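Local atomic coordinates of teicoplanin pseudoaglycone deacetylases Orf2 (Actinoplanes teichomyceticus, PDB entry 3DFF), a protein that probably removes the acetyl group from the sugar of a teicoplanin pseudoaglycone, as a zinc-dependent deacetylase of the PIG-L family, during lipoglycopeptide antibiotic biosynthesis. Residues 209-214 with 259-264. Residue numbers count along the deposited sequence, not the author numbering.
Sequences ADVSSV and GYGETT
Two extended segments, 209-214 and 259-264, run antiparallel, their end-to-end directions 140° apart. A209 passes its CA 3.5 Å from T264 O. D210 and T264 form a hydrogen-bonded pair (CA-CA 5.4 Å): D210 N to T264 O 2.8 Å, T264 N to D210 O 3.0 Å. Their side chains share a face, where a water lies 2.7 Å from D210 OD2, 2.7 Å from T264 OG1 and 2.9 Å from E262 O; T264 OG1 is also bonded by R183. V211 faces T263 as a non-hydrogen-bonded pair (CA-CA 4.5 Å) on the other face, with V211 CG2 3.5 Å from T263 OG1. S212 N donates to E262 O (3.0 Å). In the p rotamer, S212 OG accepts from E262 N (2.8 Å), a side chain standing in for a main-chain acceptor as the regular pairing ends. G261 lets the segments close to 3.1 Å between G261 CA and S212 O, where a CB would clash. V214 N rejoins through Y260 O (3.0 Å), and V214 CG2 meets the Y260 ring edge at CD2 (3.9 Å). A water 2.7 Å from V214 O and 2.9 Å from Y260 N adds a bridge. K222 binds both Y260 OH and E262 OE1. The arrangement is the fraying end of an antiparallel strand pair, with 204-211 at one edge of the mixed sheet in this PIG-L-type α/β fold.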
loop_
_atom_site.group_PDB
_atom_site.type_symbol
_atom_site.label_atom_id
_atom_site.label_comp_id
_atom_site.label_asym_id
_atom_site.label_seq_id
_atom_site.Cartn_x
_atom_site.Cartn_y
_atom_site.Cartn_z
ATOM N N ALA A 209 -17.911 -3.361 -7.117
ATOM C CA ALA A 209 -16.692 -2.803 -7.688
ATOM C C ALA A 209 -16.985 -1.603 -8.593
ATOM O O ALA A 209 -18.033 -1.544 -9.259
ATOM C CB ALA A 209 -15.954 -3.881 -8.459
ATOM N N ASP A 210 -16.080 -0.635 -8.589
ATOM C CA ASP A 210 -16.015 0.362 -9.637
ATOM C C ASP A 210 -14.729 0.121 -10.401
ATOM O O ASP A 210 -13.656 0.013 -9.790
ATOM C CB ASP A 210 -15.994 1.774 -9.068
ATOM C CG ASP A 210 -15.792 2.832 -10.148
ATOM O OD1 ASP A 210 -16.806 3.258 -10.749
ATOM O OD2 ASP A 210 -14.634 3.252 -10.393
ATOM N N VAL A 211 -14.830 0.037 -11.727
ATOM C CA VAL A 211 -13.650 -0.003 -12.575
ATOM C C VAL A 211 -13.504 1.343 -13.277
ATOM O O VAL A 211 -14.318 1.708 -14.134
ATOM C CB VAL A 211 -13.693 -1.162 -13.601
ATOM C CG1 VAL A 211 -12.468 -1.116 -14.504
ATOM C CG2 VAL A 211 -13.753 -2.496 -12.899
ATOM N N SER A 212 -12.479 2.096 -12.902
ATOM C CA SER A 212 -12.339 3.458 -13.405
ATOM C C SER A 212 -11.946 3.461 -14.885
ATOM O O SER A 212 -11.448 2.464 -15.420
ATOM C CB SER A 212 -11.327 4.252 -12.575
ATOM O OG SER A 212 -9.999 3.832 -12.839
ATOM N N SER A 213 -12.205 4.586 -15.537
ATOM C CA SER A 213 -11.761 4.801 -16.893
ATOM C C SER A 213 -10.972 6.099 -16.874
ATOM O O SER A 213 -11.513 7.163 -16.554
ATOM C CB SER A 213 -12.963 4.877 -17.842
ATOM O OG SER A 213 -12.721 4.097 -19.000
ATOM N N VAL A 214 -9.678 6.013 -17.155
ATOM C CA VAL A 214 -8.853 7.222 -17.166
ATOM C C VAL A 214 -8.218 7.477 -18.518
ATOM O O VAL A 214 -7.977 6.551 -19.309
ATOM C CB VAL A 214 -7.760 7.242 -16.074
ATOM C CG1 VAL A 214 -8.384 7.099 -14.690
ATOM C CG2 VAL A 214 -6.686 6.184 -16.347
ATOM N N GLY A 259 -10.235 2.048 -21.763
ATOM C CA GLY A 259 -8.827 2.407 -21.713
ATOM C C GLY A 259 -8.286 1.879 -20.404
ATOM O O GLY A 259 -8.764 0.859 -19.887
ATOM N N TYR A 260 -7.299 2.575 -19.856
ATOM C CA TYR A 260 -6.727 2.151 -18.585
ATOM C C TYR A 260 -7.704 2.429 -17.441
ATOM O O TYR A 260 -8.582 3.297 -17.544
ATOM C CB TYR A 260 -5.369 2.822 -18.350
ATOM C CG TYR A 260 -4.640 2.209 -17.185
ATOM C CD1 TYR A 260 -4.088 0.925 -17.279
ATOM C CD2 TYR A 260 -4.564 2.885 -15.970
ATOM C CE1 TYR A 260 -3.450 0.347 -16.204
ATOM C CE2 TYR A 260 -3.920 2.314 -14.879
ATOM C CZ TYR A 260 -3.376 1.042 -15.009
ATOM O OH TYR A 260 -2.747 0.451 -13.950
ATOM N N GLY A 261 -7.565 1.697 -16.336
ATOM C CA GLY A 261 -8.446 1.900 -15.213
ATOM C C GLY A 261 -7.950 1.159 -13.983
ATOM O O GLY A 261 -7.041 0.336 -14.074
ATOM N N GLU A 262 -8.568 1.465 -12.848
ATOM C CA GLU A 262 -8.227 0.850 -11.575
ATOM C C GLU A 262 -9.504 0.428 -10.880
ATOM O O GLU A 262 -10.504 1.166 -10.895
ATOM C CB GLU A 262 -7.445 1.844 -10.709
ATOM C CG GLU A 262 -6.033 2.118 -11.220
ATOM C CD GLU A 262 -5.409 3.408 -10.703
ATOM O OE1 GLU A 262 -4.169 3.522 -10.797
ATOM O OE2 GLU A 262 -6.151 4.319 -10.252
ATOM N N THR A 263 -9.471 -0.766 -10.286
ATOM C CA THR A 263 -10.606 -1.325 -9.562
ATOM C C THR A 263 -10.570 -0.925 -8.083
ATOM O O THR A 263 -9.539 -1.096 -7.418
ATOM C CB THR A 263 -10.626 -2.856 -9.721
ATOM O OG1 THR A 263 -10.761 -3.170 -11.121
ATOM C CG2 THR A 263 -11.773 -3.495 -8.963
ATOM N N THR A 264 -11.697 -0.403 -7.595
ATOM C CA THR A 264 -11.879 -0.088 -6.180
ATOM C C THR A 264 -13.253 -0.572 -5.688
ATOM O O THR A 264 -14.179 -0.739 -6.485
ATOM C CB THR A 264 -11.739 1.439 -5.896
ATOM O OG1 THR A 264 -12.772 2.179 -6.583
ATOM C CG2 THR A 264 -10.367 1.967 -6.305
HETATM O O HOH W 1 -12.269 2.688 -9.201
HETATM O O HOH W 2 -8.636 5.301 -10.980
HETATM O O HOH W 3 -11.132 0.835 -17.494
HETATM O O HOH W 4 -6.704 5.096 -21.248
#